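Local coordinates for DUF115 domain-containing protein (PDB 5MU5) that is probably a glycosyltransferase of the Maf family, involved in forming bacterial flagella through the glycosylation of flagellin, at residues A[408-419]-A[488-498]; A[449-457]-A[464-473]. All blocks are in the same frame, centred on the assembly; numbering follows the deposited sequence.

Contact 1: residues A[408-419]-A[488-498]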
# COMPACT_ATOMS: atom_id res chain seq x y z
N GLU A 408 11.57 19.12 20.26
CA GLU A 408 10.90 20.38 20.16
C GLU A 408 10.97 20.78 18.69
O GLU A 408 12.04 21.05 18.16
CB GLU A 408 11.55 21.41 21.07
CG GLU A 408 10.72 22.67 21.26
CD GLU A 408 11.43 23.73 22.10
OE1 GLU A 408 12.23 23.35 22.97
OE2 GLU A 408 11.19 24.93 21.90
N LEU A 409 9.82 20.79 18.04
CA LEU A 409 9.75 20.99 16.60
C LEU A 409 8.89 22.17 16.25
O LEU A 409 7.83 22.34 16.83
CB LEU A 409 9.07 19.78 15.94
CG LEU A 409 9.87 18.55 15.55
CD1 LEU A 409 10.65 17.98 16.71
CD2 LEU A 409 8.91 17.51 15.01
N TYR A 410 9.34 22.95 15.27
CA TYR A 410 8.57 24.06 14.76
C TYR A 410 8.41 23.88 13.27
O TYR A 410 9.39 23.72 12.54
CB TYR A 410 9.25 25.38 15.07
CG TYR A 410 9.32 25.64 16.55
CD1 TYR A 410 10.34 25.12 17.32
CD2 TYR A 410 8.34 26.39 17.19
CE1 TYR A 410 10.38 25.34 18.68
CE2 TYR A 410 8.38 26.62 18.55
CZ TYR A 410 9.41 26.09 19.29
OH TYR A 410 9.46 26.32 20.64
N LEU A 411 7.16 23.89 12.82
CA LEU A 411 6.88 23.81 11.39
C LEU A 411 6.64 25.19 10.77
O LEU A 411 5.84 25.98 11.25
CB LEU A 411 5.68 22.93 11.12
CG LEU A 411 5.64 21.55 11.76
CD1 LEU A 411 4.31 20.92 11.38
CD2 LEU A 411 6.81 20.66 11.37
N PHE A 412 7.32 25.44 9.67
CA PHE A 412 7.16 26.65 8.90
C PHE A 412 6.96 26.24 7.44
O PHE A 412 7.57 25.27 6.97
CB PHE A 412 8.40 27.53 9.01
CG PHE A 412 8.70 27.99 10.40
CD1 PHE A 412 9.49 27.23 11.24
CD2 PHE A 412 8.22 29.20 10.86
CE1 PHE A 412 9.80 27.67 12.51
CE2 PHE A 412 8.50 29.64 12.13
CZ PHE A 412 9.30 28.89 12.96
N GLY A 413 6.09 26.95 6.75
CA GLY A 413 5.82 26.68 5.34
C GLY A 413 5.26 25.31 5.07
O GLY A 413 5.45 24.78 3.97
N VAL A 414 4.64 24.70 6.08
CA VAL A 414 3.99 23.40 5.96
C VAL A 414 2.50 23.74 5.94
O VAL A 414 1.79 23.51 6.92
CB VAL A 414 4.29 22.48 7.13
CG1 VAL A 414 3.69 21.10 6.90
CG2 VAL A 414 5.78 22.34 7.29
N ASP A 415 2.07 24.34 4.83
CA ASP A 415 0.71 24.84 4.67
C ASP A 415 -0.25 23.71 4.31
O ASP A 415 -1.27 23.53 4.96
CB ASP A 415 0.67 25.91 3.57
CG ASP A 415 1.42 27.18 3.94
OD1 ASP A 415 2.08 27.22 5.00
OD2 ASP A 415 1.38 28.15 3.14
N LEU A 416 0.08 22.97 3.25
CA LEU A 416 -0.72 21.82 2.82
C LEU A 416 -2.15 22.27 2.51
O LEU A 416 -3.12 21.56 2.84
CB LEU A 416 -0.72 20.73 3.91
CG LEU A 416 0.67 20.35 4.44
CD1 LEU A 416 0.56 19.30 5.52
CD2 LEU A 416 1.55 19.87 3.31
N GLY A 417 -2.25 23.46 1.94
CA GLY A 417 -3.51 24.07 1.57
C GLY A 417 -3.44 25.59 1.65
O GLY A 417 -2.51 26.14 2.22
N SER A 418 -4.45 26.25 1.08
CA SER A 418 -4.53 27.69 1.04
C SER A 418 -5.72 28.17 1.80
O SER A 418 -6.80 27.61 1.71
CB SER A 418 -4.68 28.20 -0.40
OG SER A 418 -3.56 27.85 -1.18
N ARG A 419 -5.49 29.24 2.54
CA ARG A 419 -6.48 29.96 3.27
C ARG A 419 -7.62 30.36 2.33
O ARG A 419 -7.41 30.66 1.14
CB ARG A 419 -5.80 31.18 3.90
CG ARG A 419 -6.69 32.16 4.63
CD ARG A 419 -7.38 31.55 5.84
NE ARG A 419 -6.49 31.23 6.96
CZ ARG A 419 -6.91 30.61 8.06
NH1 ARG A 419 -8.19 30.26 8.16
NH2 ARG A 419 -6.09 30.32 9.04
N ASN A 488 7.29 17.74 21.33
CA ASN A 488 6.51 18.94 21.49
C ASN A 488 6.56 19.74 20.17
O ASN A 488 7.54 20.42 19.88
CB ASN A 488 7.13 19.69 22.66
CG ASN A 488 6.27 20.79 23.19
OD1 ASN A 488 5.04 20.69 23.23
ND2 ASN A 488 6.91 21.87 23.62
N ALA A 489 5.52 19.62 19.35
CA ALA A 489 5.50 20.21 18.02
C ALA A 489 4.58 21.42 17.88
O ALA A 489 3.43 21.38 18.27
CB ALA A 489 5.12 19.15 17.01
N PHE A 490 5.12 22.48 17.29
CA PHE A 490 4.39 23.71 17.08
C PHE A 490 4.25 23.96 15.60
O PHE A 490 5.15 23.68 14.83
CB PHE A 490 5.13 24.86 17.74
CG PHE A 490 5.29 24.67 19.21
CD1 PHE A 490 6.42 24.05 19.72
CD2 PHE A 490 4.29 25.06 20.09
CE1 PHE A 490 6.56 23.85 21.08
CE2 PHE A 490 4.44 24.88 21.45
CZ PHE A 490 5.56 24.27 21.94
N ASN A 491 3.08 24.43 15.18
CA ASN A 491 2.87 24.72 13.78
C ASN A 491 2.70 26.22 13.67
O ASN A 491 1.74 26.75 14.21
CB ASN A 491 1.64 24.01 13.24
CG ASN A 491 1.47 24.16 11.74
OD1 ASN A 491 2.33 24.75 11.05
ND2 ASN A 491 0.37 23.63 11.22
N CYS A 492 3.66 26.87 13.02
CA CYS A 492 3.61 28.31 12.76
C CYS A 492 3.07 28.64 11.36
O CYS A 492 2.91 29.82 11.01
CB CYS A 492 5.01 28.94 12.94
SG CYS A 492 5.78 28.67 14.57
N SER A 493 2.78 27.60 10.57
CA SER A 493 2.31 27.76 9.20
C SER A 493 0.84 28.19 9.13
O SER A 493 0.01 27.73 9.91
CB SER A 493 2.47 26.45 8.44
OG SER A 493 3.77 25.94 8.62
N ASP A 494 0.51 29.05 8.18
CA ASP A 494 -0.87 29.45 8.00
C ASP A 494 -1.54 28.52 6.99
O ASP A 494 -1.85 28.92 5.88
CB ASP A 494 -0.99 30.92 7.57
CG ASP A 494 -2.46 31.43 7.62
OD1 ASP A 494 -3.35 30.78 8.24
OD2 ASP A 494 -2.72 32.49 7.04
N GLY A 495 -1.76 27.26 7.38
CA GLY A 495 -2.36 26.27 6.49
C GLY A 495 -3.26 25.37 7.29
O GLY A 495 -3.88 25.84 8.24
N VAL A 496 -3.33 24.09 6.94
CA VAL A 496 -4.18 23.15 7.65
C VAL A 496 -3.71 22.86 9.07
O VAL A 496 -2.52 22.93 9.39
CB VAL A 496 -4.28 21.74 7.00
CG1 VAL A 496 -4.86 21.81 5.61
CG2 VAL A 496 -2.93 21.02 7.01
N MET A 497 -4.68 22.48 9.90
CA MET A 497 -4.42 21.95 11.23
C MET A 497 -3.80 20.55 11.08
O MET A 497 -4.30 19.68 10.35
CB MET A 497 -5.76 21.84 11.99
CG MET A 497 -5.62 21.36 13.44
SD MET A 497 -4.72 22.55 14.48
CE MET A 497 -6.12 23.62 14.88
N ILE A 498 -2.69 20.33 11.77
CA ILE A 498 -2.03 19.03 11.80
C ILE A 498 -2.18 18.46 13.22
O ILE A 498 -1.89 19.14 14.20
CB ILE A 498 -0.55 19.18 11.43
CG1 ILE A 498 -0.42 19.86 10.06
CG2 ILE A 498 0.13 17.83 11.44
CD1 ILE A 498 0.98 20.34 9.74
O HOH W 1 -0.38 24.37 8.47
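Leu411 and Phe490 carry the sheet half of this contact, where strands 408-412 and 488-491 run parallel. The N-H of Leu411 binds Phe490 O at 2.9 Å, and Leu411 O takes Cys492 N beyond it. The side chains part to opposite faces. On the Leu411 face, with CG anti to the carbonyl carbon (chi1 -49°), CD1 of Leu411 is directed at Ile498 CD1 and the two meet tip to tip, 3.8 Å apart; Val414 CG1 packs on Ile498 CD1 as well, crossing it at about a right angle.

On the other face Phe490 lies beside Tyr410, both rings pointing the same way. Their planes are 15° apart but slid, centroids 5.0 Å from each other, so overlap is slight: Phe490 CD1 sits over the tyrosine face, 3.4 Å from Tyr410 CE2. The hydroxyl gives its proton to Glu408 OE2 at 2.6 Å. With an alanine here, Phe490 would probably lose the ring it lies against and Glu408 OE2 the hydroxyl that donates to it.

Past the strands, the loops stay paired. Ser493 OG receives Val414 N at 3.0 Å, and Val496 N binds Asp415 O. Asp494 then reaches across to Arg419, whose NH2 meets OD1 at 2.9 Å in the guanidinium plane; Gly460 O takes another N-H of this arginine. The chemistry thus changes along the pair, from backbone-paired strands with an aromatic pair and apolar contacts on their faces to loop bonds through Ser493 OG and Asp415 O, ending in a salt bridge that joins Asp494 to strand 418-419.

Contact 2: residues A[449-457]-A[464-473]. With EDO (1,2-ethanediol), chain G.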
# COMPACT_ATOMS: atom_id res chain seq x y z
N ALA A 449 -14.79 19.18 -11.97
CA ALA A 449 -13.95 18.48 -10.98
C ALA A 449 -13.80 19.31 -9.70
O ALA A 449 -13.84 20.53 -9.73
CB ALA A 449 -12.58 18.12 -11.55
N VAL A 450 -13.70 18.62 -8.56
CA VAL A 450 -13.54 19.30 -7.28
C VAL A 450 -12.03 19.30 -7.06
O VAL A 450 -11.40 18.26 -7.07
CB VAL A 450 -14.35 18.62 -6.14
CG1 VAL A 450 -14.06 19.29 -4.80
CG2 VAL A 450 -15.85 18.67 -6.42
N PHE A 451 -11.46 20.47 -6.89
CA PHE A 451 -10.00 20.58 -6.81
C PHE A 451 -9.47 20.54 -5.40
O PHE A 451 -8.26 20.32 -5.20
CB PHE A 451 -9.54 21.90 -7.45
CG PHE A 451 -9.78 21.95 -8.91
CD1 PHE A 451 -11.01 22.38 -9.41
CD2 PHE A 451 -8.80 21.52 -9.80
CE1 PHE A 451 -11.25 22.40 -10.77
CE2 PHE A 451 -9.03 21.54 -11.16
CZ PHE A 451 -10.26 21.98 -11.65
N ASP A 452 -10.37 20.71 -4.45
CA ASP A 452 -10.00 21.07 -3.10
C ASP A 452 -11.12 20.69 -2.17
O ASP A 452 -12.27 20.81 -2.53
CB ASP A 452 -9.91 22.61 -3.00
CG ASP A 452 -8.66 23.20 -3.64
OD1 ASP A 452 -7.56 22.61 -3.45
OD2 ASP A 452 -8.76 24.28 -4.29
N VAL A 453 -10.77 20.28 -0.96
CA VAL A 453 -11.74 20.11 0.10
C VAL A 453 -11.49 21.11 1.24
O VAL A 453 -10.36 21.47 1.51
CB VAL A 453 -11.74 18.68 0.65
CG1 VAL A 453 -12.08 17.72 -0.48
CG2 VAL A 453 -10.41 18.32 1.28
N ARG A 454 -12.55 21.54 1.89
CA ARG A 454 -12.45 22.45 3.02
C ARG A 454 -11.99 21.74 4.32
O ARG A 454 -12.60 20.77 4.75
CB ARG A 454 -13.78 23.16 3.24
CG ARG A 454 -14.16 24.08 2.08
CD ARG A 454 -15.61 24.54 2.12
NE ARG A 454 -15.90 25.37 3.29
CZ ARG A 454 -15.87 26.71 3.31
NH1 ARG A 454 -15.55 27.41 2.24
NH2 ARG A 454 -16.16 27.35 4.43
N GLU A 455 -10.95 22.25 4.94
CA GLU A 455 -10.38 21.62 6.12
C GLU A 455 -10.15 22.65 7.20
O GLU A 455 -9.90 23.80 6.89
CB GLU A 455 -9.04 20.96 5.77
CG GLU A 455 -9.15 19.76 4.84
CD GLU A 455 -10.04 18.64 5.39
OE1 GLU A 455 -9.85 18.22 6.56
OE2 GLU A 455 -10.93 18.17 4.65
N PRO A 456 -10.23 22.25 8.47
CA PRO A 456 -9.94 23.23 9.51
C PRO A 456 -8.51 23.74 9.37
O PRO A 456 -7.60 22.96 9.04
CB PRO A 456 -10.13 22.45 10.82
CG PRO A 456 -10.07 21.02 10.43
CD PRO A 456 -10.62 20.95 9.05
N GLY A 457 -8.32 25.02 9.61
CA GLY A 457 -7.04 25.65 9.47
C GLY A 457 -6.28 25.63 10.77
O GLY A 457 -6.88 25.58 11.84
N TYR A 464 -8.42 25.37 2.03
CA TYR A 464 -8.66 24.44 0.96
C TYR A 464 -7.42 23.57 0.69
O TYR A 464 -6.30 24.07 0.51
CB TYR A 464 -9.07 25.20 -0.29
CG TYR A 464 -10.46 25.78 -0.19
CD1 TYR A 464 -10.68 26.99 0.43
CD2 TYR A 464 -11.53 25.11 -0.72
CE1 TYR A 464 -11.96 27.52 0.51
CE2 TYR A 464 -12.81 25.62 -0.63
CZ TYR A 464 -13.02 26.83 -0.03
OH TYR A 464 -14.28 27.33 0.02
N SER A 465 -7.63 22.28 0.64
CA SER A 465 -6.55 21.35 0.52
C SER A 465 -6.89 20.25 -0.48
O SER A 465 -8.05 19.93 -0.69
CB SER A 465 -6.29 20.77 1.90
OG SER A 465 -5.17 19.92 1.90
N GLU A 466 -5.86 19.68 -1.10
CA GLU A 466 -5.99 18.61 -2.06
C GLU A 466 -5.69 17.31 -1.36
O GLU A 466 -5.12 17.29 -0.26
CB GLU A 466 -4.96 18.78 -3.16
CG GLU A 466 -5.01 20.11 -3.89
CD GLU A 466 -3.71 20.42 -4.61
OE1 GLU A 466 -3.00 19.47 -5.01
OE2 GLU A 466 -3.37 21.62 -4.76
N THR A 467 -5.99 16.22 -2.05
CA THR A 467 -5.86 14.88 -1.50
C THR A 467 -4.43 14.50 -1.11
O THR A 467 -4.22 13.94 -0.03
CB THR A 467 -6.49 13.87 -2.48
OG1 THR A 467 -7.90 14.14 -2.55
CG2 THR A 467 -6.27 12.42 -2.06
N ILE A 468 -3.46 14.83 -1.94
CA ILE A 468 -2.05 14.52 -1.64
C ILE A 468 -1.59 15.25 -0.37
O ILE A 468 -0.77 14.73 0.41
CB ILE A 468 -1.10 14.86 -2.83
CG1 ILE A 468 0.38 14.52 -2.52
CG2 ILE A 468 -1.13 16.35 -3.16
CD1 ILE A 468 0.68 13.06 -2.21
N MET A 469 -2.13 16.45 -0.17
CA MET A 469 -1.82 17.23 1.01
C MET A 469 -2.44 16.66 2.30
O MET A 469 -1.86 16.78 3.39
CB MET A 469 -2.22 18.67 0.74
CG MET A 469 -1.43 19.22 -0.43
SD MET A 469 -1.47 21.00 -0.54
CE MET A 469 -3.01 21.39 -1.37
N LEU A 470 -3.60 16.03 2.19
CA LEU A 470 -4.23 15.43 3.36
C LEU A 470 -3.44 14.19 3.79
O LEU A 470 -3.31 13.94 4.99
CB LEU A 470 -5.69 15.07 3.08
CG LEU A 470 -6.55 16.25 2.56
CD1 LEU A 470 -7.86 15.73 2.01
CD2 LEU A 470 -6.81 17.29 3.62
N TRP A 471 -2.92 13.42 2.83
CA TRP A 471 -2.07 12.26 3.14
C TRP A 471 -0.81 12.73 3.82
O TRP A 471 -0.36 12.15 4.79
CB TRP A 471 -1.67 11.46 1.90
CG TRP A 471 -2.82 10.90 1.10
CD1 TRP A 471 -4.09 10.63 1.53
CD2 TRP A 471 -2.78 10.48 -0.28
NE1 TRP A 471 -4.83 10.12 0.51
CE2 TRP A 471 -4.05 10.00 -0.61
CE3 TRP A 471 -1.77 10.47 -1.25
CZ2 TRP A 471 -4.37 9.52 -1.89
CZ3 TRP A 471 -2.09 10.00 -2.54
CH2 TRP A 471 -3.38 9.54 -2.84
N THR A 472 -0.24 13.82 3.30
CA THR A 472 0.93 14.40 3.88
C THR A 472 0.62 14.83 5.29
O THR A 472 1.37 14.52 6.20
CB THR A 472 1.43 15.58 3.05
OG1 THR A 472 1.85 15.11 1.77
CG2 THR A 472 2.61 16.28 3.74
N ARG A 473 -0.50 15.55 5.46
CA ARG A 473 -0.94 15.98 6.79
C ARG A 473 -1.14 14.82 7.75
O ARG A 473 -0.75 14.89 8.92
CB ARG A 473 -2.25 16.74 6.68
CG ARG A 473 -2.84 17.17 8.01
CD ARG A 473 -4.31 17.51 7.81
NE ARG A 473 -5.07 16.30 7.59
CZ ARG A 473 -6.36 16.26 7.26
NH1 ARG A 473 -7.05 17.39 7.14
NH2 ARG A 473 -6.94 15.08 7.07
C1 EDO G . -17.54 30.62 2.88
O1 EDO G . -17.01 30.99 1.62
C2 EDO G . -16.87 31.44 3.97
O2 EDO G . -16.20 30.54 4.87
O HOH W 2 -6.77 19.82 8.86
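Tyr464 and Arg454 are paired across the strands at a non-hydrogen-bonded position of a β hairpin, strands 453-456 and 462-465, whose second strand runs directly into a helix with Glu466 at the N-cap position. The two side chains lie alongside, pointing the same way. Arg454 CG comes within 3.4 Å of Tyr464 CE2, and the bend at chi3 (65°) brings the guanidinium round to the phenol oxygen, its plane turned 83° from that of the ring. NH1 donates to Tyr464 OH at 2.6 Å, with the oxygen at the guanidinium edge; NH2 donates to O2 of a 1,2-ethanediol, probably a crystallisation additive. Asp452 crosses the tyrosine at about a right angle, its CB at the ring edge 3.8 Å from Tyr464 CD2.

The adjacent pair, Val453 and Ser465, supplies both backbone hydrogen bonds, Val453 N to Ser465 O being 2.8 Å. Ser465 OG turns to Leu416 O instead. Val453 and Glu455 of the hairpin meet the first turns of the helix. Leu470 splits its methyls between the two, CD1 packing on Val453 CG2 and CD2 on Glu455 CG at 3.6 Å. The same CD2 sits over one face of the Arg473 guanidinium, toward its rim. Arg473 NH1 makes a salt bridge to Glu455 OE1, 3.0 Å away, lying above the carboxylate plane while OE1 stays in the guanidinium plane, and it also donates to a water that in turn binds Pro456 O.

Overall arrangement
The centres of contacts 1 and 2 lie about 14 Å apart, on the same side of the chain's centre. Along the chain, strand 408-412 leads to strand 418-419, then come the hairpin of contact 2 and helix 467-482, and strand 488-491 returns beside the first strand. Together they form a β-α-β crossover in the large mixed sheet, where strands 408-412 and 488-491 are neighbours, with the hairpin inserted ahead of the helix. Strand 418-419, from contact 1, joins that hairpin in a small antiparallel sheet: Ser418 O meets Tyr464 N, and Leu416 O meets Ser465 OG. The surface hairpin is thereby tied to the segment that leaves strand 408-412 of the mixed sheet.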